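Long-range contacts in uncharacterized protein (Bacillus thuringiensis serovar kurstaki, PDB 4XE7), which probably polymerises into actin-like cytoskeletal filaments that, as in other ParM proteins, would use ATP to segregate plasmid DNA: residues 40-45 / 89-94; 73-78 / 130-135; 229-234 / 363-368; 277-282 / 327-332; 323-328 / 335-340. All blocks are in the same frame, centred on the assembly; numbering follows the deposited sequence.

In the fold
Along the chain, contacts 1 and 2 alternate, their centres about 9 Å apart: strand 90-93 pairs with strand 33-45 in contact 1 and is the sheet neighbour of strand 73-79, which helix 123-140 packs against in contact 2. Contact 3 joins two strands of a second, five-stranded sheet; its centre is about 41 Å from that of contact 1, on the opposite side of the chain's centre. Contacts 4 and 5, centres about 11 Å apart, share strand 326-329 and fall between the two segments that contact 3 joins, helix 337-362 leading back toward strand 366-370. Two separate sheets with helices about them, one before the other in sequence, fit the two-domain build of actin-like proteins.

Contact 1: residues 40-45 / 89-94; sequences TVIAEA and RAWYVG
A43 and Y92 exchange two backbone bonds where strands 42-45 and 90-93 run antiparallel, Y92 N to A43 O (2.8 Å) being the straighter. This is the tight part. Here the ring of W91 comes near I42, whose CD1 lies 3.7 Å from W91 CZ3, and the aliphatic CG of E44 runs beside the same indole. A45 leads over to the looser side: its methyl CB sits squarely over the centre of the Y92 ring, 3.6 Å from the centroid, a CH-pi contact for which the compact alanine suits the short distance between the strands. Toward R89 the contact slackens. E44 OE1 sits 3.4 Å from R89 NH1, but above the guanidinium plane, where charge attracts without any N-H pointing at it; the firmer partner of R89 is D85. Two waters hold A45 O here, one passing on to A90 N and the other to R89 NH1. At the other end G94, with its positive phi (78°), closes the pairing through its N-H to V41 O. Strand 90-93 is flanked by strand 73-79 on its far side, while helix 123-140 covers W91 and V93, and helix 95-98 meets V41 and Y92.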
# COMPACT_ATOMS: atom_id res chain seq x y z
N THR A 40 1.63 -3.67 -10.89
CA THR A 40 1.95 -4.95 -11.49
C THR A 40 1.65 -4.90 -12.99
O THR A 40 0.66 -5.45 -13.50
CB THR A 40 1.17 -6.06 -10.79
OG1 THR A 40 1.40 -5.92 -9.38
CG2 THR A 40 1.64 -7.44 -11.26
N VAL A 41 2.53 -4.18 -13.69
CA VAL A 41 2.40 -3.94 -15.10
C VAL A 41 3.78 -4.01 -15.72
O VAL A 41 4.69 -3.31 -15.28
CB VAL A 41 1.80 -2.56 -15.40
CG1 VAL A 41 1.68 -2.37 -16.90
CG2 VAL A 41 0.45 -2.38 -14.72
N ILE A 42 3.94 -4.86 -16.72
CA ILE A 42 5.21 -4.92 -17.44
C ILE A 42 5.00 -4.80 -18.95
O ILE A 42 3.90 -5.01 -19.45
CB ILE A 42 5.98 -6.22 -17.09
CG1 ILE A 42 5.30 -7.44 -17.71
CG2 ILE A 42 6.14 -6.37 -15.55
CD1 ILE A 42 6.02 -8.75 -17.43
N ALA A 43 6.06 -4.45 -19.66
CA ALA A 43 6.03 -4.31 -21.12
C ALA A 43 7.42 -4.57 -21.68
O ALA A 43 8.41 -4.06 -21.14
CB ALA A 43 5.51 -2.91 -21.53
N GLU A 44 7.52 -5.35 -22.76
CA GLU A 44 8.80 -5.65 -23.39
C GLU A 44 9.50 -4.35 -23.83
O GLU A 44 8.86 -3.43 -24.34
CB GLU A 44 8.63 -6.61 -24.58
CG GLU A 44 8.19 -8.05 -24.20
CD GLU A 44 8.31 -9.05 -25.35
OE1 GLU A 44 8.90 -8.71 -26.40
OE2 GLU A 44 7.85 -10.20 -25.20
N ALA A 45 10.81 -4.28 -23.61
CA ALA A 45 11.56 -3.04 -23.82
C ALA A 45 12.81 -3.27 -24.66
O ALA A 45 13.32 -4.39 -24.71
CB ALA A 45 11.95 -2.42 -22.46
N ARG A 89 15.40 -10.45 -22.31
CA ARG A 89 14.85 -9.15 -22.69
C ARG A 89 14.87 -8.14 -21.56
O ARG A 89 14.78 -8.50 -20.39
CB ARG A 89 13.40 -9.29 -23.12
CG ARG A 89 13.20 -10.20 -24.26
CD ARG A 89 11.73 -10.48 -24.48
NE ARG A 89 11.64 -11.31 -25.66
CZ ARG A 89 11.81 -10.85 -26.89
NH1 ARG A 89 12.07 -9.56 -27.08
NH2 ARG A 89 11.72 -11.67 -27.93
N ALA A 90 14.90 -6.87 -21.94
CA ALA A 90 14.69 -5.81 -20.99
C ALA A 90 13.19 -5.50 -20.87
O ALA A 90 12.40 -5.87 -21.75
CB ALA A 90 15.47 -4.57 -21.40
N TRP A 91 12.81 -4.83 -19.78
CA TRP A 91 11.41 -4.60 -19.44
C TRP A 91 11.14 -3.18 -18.97
O TRP A 91 11.95 -2.57 -18.28
CB TRP A 91 10.96 -5.58 -18.34
CG TRP A 91 10.97 -6.99 -18.82
CD1 TRP A 91 12.00 -7.87 -18.73
CD2 TRP A 91 9.92 -7.66 -19.51
NE1 TRP A 91 11.66 -9.05 -19.33
CE2 TRP A 91 10.38 -8.96 -19.81
CE3 TRP A 91 8.62 -7.30 -19.91
CZ2 TRP A 91 9.60 -9.90 -20.48
CZ3 TRP A 91 7.84 -8.24 -20.59
CH2 TRP A 91 8.34 -9.52 -20.87
N TYR A 92 9.98 -2.67 -19.36
CA TYR A 92 9.38 -1.51 -18.74
C TYR A 92 8.53 -2.03 -17.60
O TYR A 92 7.80 -3.01 -17.77
CB TYR A 92 8.51 -0.74 -19.74
CG TYR A 92 9.28 -0.10 -20.87
CD1 TYR A 92 10.48 0.55 -20.64
CD2 TYR A 92 8.80 -0.15 -22.18
CE1 TYR A 92 11.18 1.14 -21.67
CE2 TYR A 92 9.49 0.44 -23.21
CZ TYR A 92 10.67 1.08 -22.95
OH TYR A 92 11.38 1.68 -23.97
N VAL A 93 8.63 -1.40 -16.43
CA VAL A 93 7.96 -1.91 -15.24
C VAL A 93 7.20 -0.81 -14.52
O VAL A 93 7.72 0.28 -14.32
CB VAL A 93 8.96 -2.55 -14.25
CG1 VAL A 93 8.23 -3.31 -13.14
CG2 VAL A 93 9.91 -3.48 -14.98
N GLY A 94 5.97 -1.11 -14.09
CA GLY A 94 5.23 -0.18 -13.25
C GLY A 94 4.62 0.97 -14.00
O GLY A 94 4.08 0.79 -15.10
O HOH W 1 15.46 -5.94 -24.62
O HOH W 2 12.10 -6.84 -25.59

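Contact 2: residues 73-78 / 130-135; sequences LHVRII and LFTSMA
T132 spreads its two branches over three side chains of the strand: its methyl CG2 lies 3.7 Å from L73 CD1, and its hydroxyl OG1 lies 3.6 Å from I77 CD1 and 3.9 Å from V75 CG2. The methyl is anti to the backbone N and the hydroxyl anti to the carbonyl carbon (chi1 -63°), which sends them toward different strand residues. A hydroxyl among hydrocarbons needs a partner, and OG1 finds one in its own helix, at I128 O, a bond that lets a threonine sit on a buried helix face. L73, V75 and I77 alternate along the strand and all point toward the helix, while H74 and R76 between them turn to the other side, where H74 bonds P46 O and R76 bonds R87 O. This is the usual alpha/beta layering: helix 123-140 lies on one face of the mixed sheet, and its 130-135 part runs at 107° to strand 73-78, the axes 10.0 Å apart. The separation is bridged by side chains, with no hydrogen bond across. I77 sends CD1 to T132 and brings CG2 within 4.0 Å of F131 CD2, approaching the ring obliquely; branching at CB lets one isoleucine serve two helix residues. F131 also meets the ring of H175, and T132 touches V93 of the neighbouring strand 90-93 and I38 of strand 33-45 beyond it.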
# COMPACT_ATOMS: atom_id res chain seq x y z
N LEU A 73 11.01 2.93 -14.80
CA LEU A 73 11.70 1.67 -14.58
C LEU A 73 11.88 0.92 -15.89
O LEU A 73 10.92 0.39 -16.46
CB LEU A 73 10.95 0.80 -13.56
CG LEU A 73 10.87 1.41 -12.16
CD1 LEU A 73 9.91 0.63 -11.30
CD2 LEU A 73 12.26 1.48 -11.51
N HIS A 74 13.12 0.88 -16.34
CA HIS A 74 13.49 0.21 -17.58
C HIS A 74 14.67 -0.67 -17.23
O HIS A 74 15.79 -0.18 -17.10
CB HIS A 74 13.82 1.22 -18.68
CG HIS A 74 14.33 0.60 -19.94
ND1 HIS A 74 14.99 1.34 -20.91
CD2 HIS A 74 14.29 -0.67 -20.40
CE1 HIS A 74 15.32 0.54 -21.91
NE2 HIS A 74 14.92 -0.68 -21.62
N VAL A 75 14.42 -1.96 -17.04
CA VAL A 75 15.43 -2.82 -16.44
C VAL A 75 15.74 -4.08 -17.22
O VAL A 75 14.92 -4.56 -18.02
CB VAL A 75 15.02 -3.23 -15.01
CG1 VAL A 75 14.89 -2.00 -14.14
CG2 VAL A 75 13.70 -4.00 -15.04
N ARG A 76 16.94 -4.59 -17.01
CA ARG A 76 17.30 -5.93 -17.46
C ARG A 76 17.43 -6.83 -16.24
O ARG A 76 18.24 -6.57 -15.34
CB ARG A 76 18.61 -5.90 -18.25
CG ARG A 76 19.10 -7.26 -18.65
CD ARG A 76 18.25 -7.83 -19.77
NE ARG A 76 18.67 -9.18 -20.12
CZ ARG A 76 19.68 -9.46 -20.94
NH1 ARG A 76 20.39 -8.49 -21.49
NH2 ARG A 76 19.99 -10.72 -21.19
N ILE A 77 16.64 -7.89 -16.19
CA ILE A 77 16.66 -8.81 -15.05
C ILE A 77 17.12 -10.20 -15.45
O ILE A 77 16.46 -10.90 -16.23
CB ILE A 77 15.28 -8.90 -14.39
CG1 ILE A 77 14.90 -7.53 -13.85
CG2 ILE A 77 15.28 -9.97 -13.28
CD1 ILE A 77 13.50 -7.45 -13.25
N ILE A 78 18.27 -10.59 -14.90
CA ILE A 78 18.84 -11.93 -15.07
C ILE A 78 18.55 -12.82 -13.86
O ILE A 78 19.12 -12.61 -12.79
CB ILE A 78 20.36 -11.86 -15.27
CG1 ILE A 78 20.71 -10.76 -16.28
CG2 ILE A 78 20.91 -13.22 -15.70
CD1 ILE A 78 20.17 -11.01 -17.65
N LEU A 130 8.55 -7.67 -8.45
CA LEU A 130 9.13 -8.01 -7.15
C LEU A 130 10.64 -7.76 -7.14
O LEU A 130 11.15 -7.07 -6.26
CB LEU A 130 8.83 -9.47 -6.79
CG LEU A 130 9.69 -10.13 -5.71
CD1 LEU A 130 9.27 -9.65 -4.30
CD2 LEU A 130 9.64 -11.64 -5.78
N PHE A 131 11.35 -8.31 -8.12
CA PHE A 131 12.81 -8.13 -8.18
C PHE A 131 13.17 -6.67 -8.37
O PHE A 131 14.15 -6.18 -7.81
CB PHE A 131 13.43 -8.97 -9.30
CG PHE A 131 13.42 -10.44 -9.03
CD1 PHE A 131 13.57 -10.92 -7.75
CD2 PHE A 131 13.26 -11.35 -10.07
CE1 PHE A 131 13.57 -12.29 -7.49
CE2 PHE A 131 13.26 -12.71 -9.82
CZ PHE A 131 13.41 -13.19 -8.54
N THR A 132 12.37 -5.98 -9.16
CA THR A 132 12.59 -4.56 -9.39
C THR A 132 12.43 -3.78 -8.09
O THR A 132 13.21 -2.86 -7.82
CB THR A 132 11.62 -4.01 -10.46
OG1 THR A 132 11.89 -4.67 -11.70
CG2 THR A 132 11.81 -2.51 -10.65
N SER A 133 11.43 -4.15 -7.28
CA SER A 133 11.22 -3.45 -6.01
C SER A 133 12.43 -3.65 -5.09
O SER A 133 12.89 -2.69 -4.44
CB SER A 133 9.92 -3.91 -5.33
OG SER A 133 10.08 -5.18 -4.69
N MET A 134 12.94 -4.88 -5.04
CA MET A 134 14.17 -5.18 -4.30
C MET A 134 15.35 -4.32 -4.77
O MET A 134 16.14 -3.84 -3.96
CB MET A 134 14.57 -6.65 -4.45
CG MET A 134 13.68 -7.65 -3.76
SD MET A 134 14.22 -9.35 -4.12
CE MET A 134 13.01 -10.23 -3.10
N ALA A 135 15.48 -4.18 -6.09
CA ALA A 135 16.59 -3.43 -6.68
C ALA A 135 16.51 -1.95 -6.37
O ALA A 135 17.54 -1.31 -6.13
CB ALA A 135 16.65 -3.63 -8.20

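Contact 3: residues 229-234 / 363-368; sequences GESYAI and NADKNI
D365 OD2 receives the backbone N-H of S231 at 2.7 Å, on the anti side of the carboxylate, and lies 3.2 Å from S231 OG, a weaker and less certain bond. In return S231 OG accepts D365 N at 3.1 Å, and S231 O takes K366 N. A serine suits the spot because its short hydroxyl, held between the backbone N and carbonyl carbon (chi1 62°), stays close enough to the main chain to meet the loop of D365. Beyond this entry the segments become true parallel strands; 232-237 and 366-370 are neighbours in the second, five-stranded mixed sheet, consistent with a domain of an actin-like protein. A233 bonds the residues either side of N367, its N-H going to K366 O at 2.9 Å and its O taking I368 N at 2.8 Å. Its methyl has little room, with N367 OD1 at 3.3 Å and A364 CB at 3.8 Å. Y232, K366, I234 and I368 share the other face, where Y232 lies side by side with I368 and with the base of K366. K366 bends at chi2 and chi4 and brings NZ to E230 OE1 at 2.8 Å, on its syn side; D225 O takes NZ as well. The lysine probably offsets the E230 charge beside D365. Through the D365-S231 and E230-K366 bonds, side chains as well as backbone join the strands where their pairing starts.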
# COMPACT_ATOMS: atom_id res chain seq x y z
N GLY A 229 -4.01 -16.04 20.83
CA GLY A 229 -5.09 -16.95 20.49
C GLY A 229 -6.46 -16.30 20.41
O GLY A 229 -7.47 -16.97 20.20
N GLU A 230 -6.49 -14.98 20.59
CA GLU A 230 -7.75 -14.24 20.49
C GLU A 230 -8.15 -14.09 19.03
O GLU A 230 -7.32 -14.16 18.13
CB GLU A 230 -7.63 -12.87 21.17
CG GLU A 230 -6.76 -11.89 20.40
CD GLU A 230 -6.51 -10.61 21.17
OE1 GLU A 230 -7.29 -10.30 22.10
OE2 GLU A 230 -5.52 -9.91 20.85
N SER A 231 -9.44 -13.89 18.80
CA SER A 231 -9.94 -13.70 17.45
C SER A 231 -9.94 -12.21 17.08
O SER A 231 -10.10 -11.34 17.93
CB SER A 231 -11.34 -14.30 17.32
OG SER A 231 -12.25 -13.65 18.19
N TYR A 232 -9.75 -11.95 15.79
CA TYR A 232 -9.65 -10.61 15.27
C TYR A 232 -10.65 -10.40 14.14
O TYR A 232 -10.69 -11.18 13.19
CB TYR A 232 -8.24 -10.35 14.71
CG TYR A 232 -7.09 -10.65 15.64
CD1 TYR A 232 -6.72 -9.75 16.63
CD2 TYR A 232 -6.35 -11.82 15.50
CE1 TYR A 232 -5.65 -10.01 17.48
CE2 TYR A 232 -5.28 -12.09 16.34
CZ TYR A 232 -4.93 -11.18 17.33
OH TYR A 232 -3.87 -11.43 18.18
N ALA A 233 -11.43 -9.34 14.21
CA ALA A 233 -12.10 -8.89 13.01
C ALA A 233 -11.23 -7.77 12.42
O ALA A 233 -10.86 -6.83 13.13
CB ALA A 233 -13.53 -8.41 13.30
N ILE A 234 -10.88 -7.90 11.15
CA ILE A 234 -10.20 -6.81 10.48
C ILE A 234 -11.08 -6.26 9.37
O ILE A 234 -11.37 -6.93 8.38
CB ILE A 234 -8.83 -7.23 9.91
CG1 ILE A 234 -7.97 -7.84 11.02
CG2 ILE A 234 -8.13 -6.01 9.32
CD1 ILE A 234 -6.61 -8.36 10.57
N ASN A 363 -18.61 -12.18 17.17
CA ASN A 363 -18.12 -12.07 18.55
C ASN A 363 -16.58 -12.05 18.63
O ASN A 363 -15.98 -12.70 19.49
CB ASN A 363 -18.66 -13.20 19.42
CG ASN A 363 -18.59 -12.85 20.90
OD1 ASN A 363 -18.70 -11.68 21.26
ND2 ASN A 363 -18.40 -13.85 21.74
N ALA A 364 -15.96 -11.30 17.72
CA ALA A 364 -14.51 -11.15 17.69
C ALA A 364 -14.00 -10.53 19.00
O ALA A 364 -14.70 -9.73 19.63
CB ALA A 364 -14.08 -10.29 16.50
N ASP A 365 -12.80 -10.91 19.42
CA ASP A 365 -12.23 -10.40 20.66
C ASP A 365 -11.78 -8.97 20.46
O ASP A 365 -11.96 -8.11 21.32
CB ASP A 365 -11.07 -11.28 21.12
CG ASP A 365 -11.53 -12.66 21.53
OD1 ASP A 365 -12.52 -12.75 22.29
OD2 ASP A 365 -10.91 -13.65 21.08
N LYS A 366 -11.18 -8.75 19.29
CA LYS A 366 -10.76 -7.42 18.89
C LYS A 366 -11.48 -7.03 17.60
O LYS A 366 -11.56 -7.82 16.66
CB LYS A 366 -9.24 -7.38 18.70
CG LYS A 366 -8.44 -7.63 19.97
CD LYS A 366 -8.48 -6.41 20.89
CE LYS A 366 -7.40 -6.48 21.97
NZ LYS A 366 -7.55 -7.66 22.83
N ASN A 367 -12.02 -5.82 17.55
CA ASN A 367 -12.60 -5.35 16.30
C ASN A 367 -11.74 -4.21 15.72
O ASN A 367 -11.68 -3.12 16.28
CB ASN A 367 -14.05 -4.91 16.53
CG ASN A 367 -14.86 -4.85 15.24
OD1 ASN A 367 -14.43 -5.36 14.20
ND2 ASN A 367 -16.03 -4.21 15.29
N ILE A 368 -11.06 -4.50 14.61
CA ILE A 368 -10.05 -3.59 14.07
C ILE A 368 -10.49 -2.92 12.76
O ILE A 368 -11.08 -3.58 11.91
CB ILE A 368 -8.73 -4.35 13.83
CG1 ILE A 368 -8.34 -5.13 15.08
CG2 ILE A 368 -7.62 -3.38 13.41
CD1 ILE A 368 -7.10 -6.01 14.94
O HOH W 3 -13.93 -15.26 19.11

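Contact 4: residues 277-282 / 327-332; sequences ERFMEN and VKWGPV
F279 leaves the helix with CB 3.7 Å from W329 CE3, and its CG stays as near to that same atom, at 3.6 Å. Farther along one rim, CE1 reaches W329 CB, also at 3.6 Å, with V332 CG1 a little beyond. On the other rim CE2 meets V327 CG1, again at 3.6 Å, and at the tip CZ comes to V327 O at 3.4 Å, the carbonyl lying near the ring plane where the slightly positive C-H edge can face it. Against the flat side of the ring W329 presents an edge, with planes at 82° and centroids 5.5 Å apart, an offset edge-to-face pair. The tryptophan belongs to a beta hairpin formed by strands 326-329 and 332-335, whose type II' turn runs from W329 to V332; G330 takes the positive phi of this turn readily. Helix 265-279 ends in a type I turn from F279 to N282. There M280 turns at chi2 (-54°), which places SD; with chi3 extended, CE lies 3.4 Å from W329 CH2, at the indole edge. N282, the N-cap of helix 283-289, bonds I284 N through OD1, while ND2 meets V332 CG1 and binds E334. P296 and L285 also touch W329.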
# COMPACT_ATOMS: atom_id res chain seq x y z
N GLU A 277 -21.43 24.12 -4.48
CA GLU A 277 -22.66 24.84 -4.25
C GLU A 277 -22.40 26.05 -3.35
O GLU A 277 -22.95 27.13 -3.57
CB GLU A 277 -23.70 23.89 -3.63
CG GLU A 277 -25.07 24.49 -3.38
CD GLU A 277 -26.06 23.45 -2.86
OE1 GLU A 277 -25.72 22.24 -2.87
OE2 GLU A 277 -27.17 23.84 -2.46
N ARG A 278 -21.52 25.87 -2.37
CA ARG A 278 -21.21 26.95 -1.45
C ARG A 278 -20.34 28.05 -2.05
O ARG A 278 -20.59 29.22 -1.79
CB ARG A 278 -20.55 26.40 -0.21
CG ARG A 278 -21.59 26.17 0.84
CD ARG A 278 -21.76 27.36 1.74
NE ARG A 278 -20.73 27.28 2.74
CZ ARG A 278 -20.76 26.42 3.75
NH1 ARG A 278 -21.81 25.62 3.89
NH2 ARG A 278 -19.77 26.39 4.62
N PHE A 279 -19.35 27.69 -2.85
CA PHE A 279 -18.59 28.70 -3.57
C PHE A 279 -19.52 29.51 -4.47
O PHE A 279 -19.34 30.72 -4.61
CB PHE A 279 -17.46 28.08 -4.40
CG PHE A 279 -16.18 27.93 -3.64
CD1 PHE A 279 -15.24 28.95 -3.63
CD2 PHE A 279 -15.91 26.77 -2.91
CE1 PHE A 279 -14.05 28.83 -2.93
CE2 PHE A 279 -14.72 26.64 -2.20
CZ PHE A 279 -13.78 27.68 -2.21
N MET A 280 -20.53 28.87 -5.05
CA MET A 280 -21.44 29.59 -5.94
C MET A 280 -22.42 30.48 -5.16
O MET A 280 -23.27 31.13 -5.76
CB MET A 280 -22.20 28.62 -6.85
CG MET A 280 -21.26 27.84 -7.85
SD MET A 280 -20.17 28.89 -8.88
CE MET A 280 -19.15 27.70 -9.72
N GLU A 281 -22.28 30.54 -3.83
CA GLU A 281 -23.01 31.55 -3.06
C GLU A 281 -22.16 32.81 -2.95
O GLU A 281 -22.68 33.90 -2.69
CB GLU A 281 -23.38 31.03 -1.66
CG GLU A 281 -24.28 29.78 -1.66
CD GLU A 281 -24.44 29.15 -0.28
OE1 GLU A 281 -23.93 29.73 0.70
OE2 GLU A 281 -25.07 28.07 -0.16
N ASN A 282 -20.85 32.65 -3.13
CA ASN A 282 -19.91 33.76 -3.12
C ASN A 282 -20.08 34.66 -4.34
O ASN A 282 -20.25 34.18 -5.46
CB ASN A 282 -18.48 33.21 -3.04
CG ASN A 282 -17.44 34.29 -2.79
OD1 ASN A 282 -17.29 35.21 -3.57
ND2 ASN A 282 -16.69 34.14 -1.71
N VAL A 327 -10.99 25.63 1.68
CA VAL A 327 -10.70 25.38 0.27
C VAL A 327 -10.34 26.69 -0.43
O VAL A 327 -11.01 27.70 -0.21
CB VAL A 327 -11.91 24.74 -0.42
CG1 VAL A 327 -11.69 24.64 -1.92
CG2 VAL A 327 -12.19 23.37 0.19
N LYS A 328 -9.28 26.67 -1.24
CA LYS A 328 -8.97 27.82 -2.07
C LYS A 328 -9.28 27.46 -3.52
O LYS A 328 -8.74 26.49 -4.04
CB LYS A 328 -7.51 28.25 -1.92
CG LYS A 328 -7.25 29.64 -2.49
CD LYS A 328 -5.79 30.08 -2.38
CE LYS A 328 -4.95 29.61 -3.57
NZ LYS A 328 -3.61 30.27 -3.63
N TRP A 329 -10.17 28.23 -4.13
CA TRP A 329 -10.50 28.07 -5.54
C TRP A 329 -10.06 29.35 -6.26
O TRP A 329 -10.68 30.41 -6.14
CB TRP A 329 -12.01 27.81 -5.72
CG TRP A 329 -12.39 27.35 -7.09
CD1 TRP A 329 -11.55 27.05 -8.12
CD2 TRP A 329 -13.72 27.14 -7.58
NE1 TRP A 329 -12.27 26.65 -9.22
CE2 TRP A 329 -13.60 26.72 -8.92
CE3 TRP A 329 -15.00 27.28 -7.02
CZ2 TRP A 329 -14.72 26.42 -9.72
CZ3 TRP A 329 -16.10 27.00 -7.82
CH2 TRP A 329 -15.95 26.57 -9.15
N GLY A 330 -8.95 29.26 -6.98
CA GLY A 330 -8.29 30.45 -7.48
C GLY A 330 -7.95 31.28 -6.25
O GLY A 330 -7.47 30.74 -5.27
N PRO A 331 -8.24 32.59 -6.29
CA PRO A 331 -7.90 33.48 -5.18
C PRO A 331 -8.93 33.50 -4.05
O PRO A 331 -8.73 34.20 -3.06
CB PRO A 331 -7.84 34.84 -5.85
CG PRO A 331 -8.90 34.75 -6.90
CD PRO A 331 -8.86 33.33 -7.41
N VAL A 332 -10.01 32.75 -4.20
CA VAL A 332 -11.08 32.78 -3.20
C VAL A 332 -10.95 31.63 -2.21
O VAL A 332 -10.73 30.48 -2.61
CB VAL A 332 -12.48 32.72 -3.86
CG1 VAL A 332 -13.59 32.86 -2.79
CG2 VAL A 332 -12.60 33.83 -4.88

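Contact 5: residues 323-328 / 335-340; sequences PTFSVK and NVTDIV
The strand beginning at S326 pairs antiparallel with N335, and the backbone bond V336 N to F325 O, 2.9 Å long and nearly straight at both ends, fixes the chain just before helix 337-340 begins. T337 OG1 then accepts the N-H of F325 at 2.9 Å while giving its own proton to N335 OD1 at 2.6 Å. That amide oxygen also takes T337 N, 3.1 Å away, so one asparagine oxygen receives two bonds from a single threonine and makes an Asx turn. The threonine hydroxyl thus works both as donor and acceptor. OG1 lies beside the backbone N, anti to the carbonyl carbon (chi1 -61°), leaving the methyl CG2 anti to N, 3.6 Å from P323 O. The ring of F325 is buried: V340 CG1 stands over its centre, 3.8 Å from the centroid and close to the ring normal, a CH-pi contact. E311, M341 and M344 also touch it. V336 brings CG2 to V327 CG2 at 3.6 Å, and these branched side chains suit the buried place that both valines occupy. D338 makes a salt bridge to R278, which also bonds N335 O. Here an Asx turn at N335, with V336 at the N-cap position, leads the second strand of the beta hairpin, 332-335, into helix 337-362.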
# COMPACT_ATOMS: atom_id res chain seq x y z
N PRO A 323 -10.73 20.63 13.81
CA PRO A 323 -10.28 20.84 12.43
C PRO A 323 -10.96 21.99 11.70
O PRO A 323 -12.09 22.36 11.99
CB PRO A 323 -10.64 19.51 11.76
CG PRO A 323 -11.81 19.01 12.52
CD PRO A 323 -11.56 19.42 13.95
N THR A 324 -10.25 22.55 10.73
CA THR A 324 -10.82 23.52 9.81
C THR A 324 -10.52 23.07 8.39
O THR A 324 -9.36 22.87 8.05
CB THR A 324 -10.25 24.95 10.04
OG1 THR A 324 -10.72 25.45 11.30
CG2 THR A 324 -10.67 25.91 8.92
N PHE A 325 -11.56 22.89 7.58
CA PHE A 325 -11.34 22.58 6.18
C PHE A 325 -11.60 23.83 5.33
O PHE A 325 -12.73 24.30 5.16
CB PHE A 325 -12.21 21.41 5.75
CG PHE A 325 -11.97 20.18 6.56
CD1 PHE A 325 -10.97 19.28 6.21
CD2 PHE A 325 -12.71 19.93 7.71
CE1 PHE A 325 -10.73 18.16 6.97
CE2 PHE A 325 -12.48 18.79 8.47
CZ PHE A 325 -11.50 17.91 8.11
N SER A 326 -10.51 24.39 4.81
CA SER A 326 -10.56 25.62 4.04
C SER A 326 -10.10 25.36 2.63
O SER A 326 -8.98 24.92 2.40
CB SER A 326 -9.70 26.70 4.70
OG SER A 326 -9.35 27.69 3.76
N VAL A 327 -10.99 25.63 1.68
CA VAL A 327 -10.70 25.38 0.27
C VAL A 327 -10.34 26.69 -0.43
O VAL A 327 -11.01 27.70 -0.21
CB VAL A 327 -11.91 24.74 -0.42
CG1 VAL A 327 -11.69 24.64 -1.92
CG2 VAL A 327 -12.19 23.37 0.19
N LYS A 328 -9.28 26.67 -1.24
CA LYS A 328 -8.97 27.82 -2.07
C LYS A 328 -9.28 27.46 -3.52
O LYS A 328 -8.74 26.49 -4.04
CB LYS A 328 -7.51 28.25 -1.92
CG LYS A 328 -7.25 29.64 -2.49
CD LYS A 328 -5.79 30.08 -2.38
CE LYS A 328 -4.95 29.61 -3.57
NZ LYS A 328 -3.61 30.27 -3.63
N ASN A 335 -14.50 28.63 3.98
CA ASN A 335 -14.54 27.67 5.08
C ASN A 335 -15.68 26.68 4.84
O ASN A 335 -16.86 27.06 4.86
CB ASN A 335 -14.72 28.40 6.42
CG ASN A 335 -14.52 27.48 7.62
OD1 ASN A 335 -14.56 26.25 7.49
ND2 ASN A 335 -14.30 28.07 8.79
N VAL A 336 -15.32 25.42 4.61
CA VAL A 336 -16.31 24.40 4.29
C VAL A 336 -16.31 23.28 5.32
O VAL A 336 -16.71 22.15 5.03
CB VAL A 336 -16.07 23.82 2.87
CG1 VAL A 336 -16.15 24.93 1.84
CG2 VAL A 336 -14.72 23.12 2.80
N THR A 337 -15.85 23.61 6.52
CA THR A 337 -15.73 22.65 7.62
C THR A 337 -17.04 21.90 7.87
O THR A 337 -17.06 20.66 7.98
CB THR A 337 -15.27 23.37 8.92
OG1 THR A 337 -13.99 23.97 8.70
CG2 THR A 337 -15.17 22.39 10.08
N ASP A 338 -18.15 22.65 7.93
CA ASP A 338 -19.48 22.05 8.08
C ASP A 338 -19.82 21.04 6.98
O ASP A 338 -20.40 19.99 7.26
CB ASP A 338 -20.57 23.13 8.11
CG ASP A 338 -20.73 23.87 6.78
OD1 ASP A 338 -21.85 23.82 6.20
OD2 ASP A 338 -19.75 24.50 6.31
N ILE A 339 -19.52 21.37 5.74
CA ILE A 339 -19.83 20.47 4.62
C ILE A 339 -19.02 19.17 4.68
O ILE A 339 -19.57 18.08 4.49
CB ILE A 339 -19.58 21.19 3.29
CG1 ILE A 339 -20.57 22.34 3.13
CG2 ILE A 339 -19.64 20.22 2.12
CD1 ILE A 339 -20.22 23.31 2.02
N VAL A 340 -17.73 19.29 4.96
CA VAL A 340 -16.85 18.13 5.00
C VAL A 340 -17.17 17.28 6.23
O VAL A 340 -17.37 16.08 6.11
CB VAL A 340 -15.35 18.54 5.01
CG1 VAL A 340 -14.43 17.32 5.28
CG2 VAL A 340 -14.97 19.25 3.71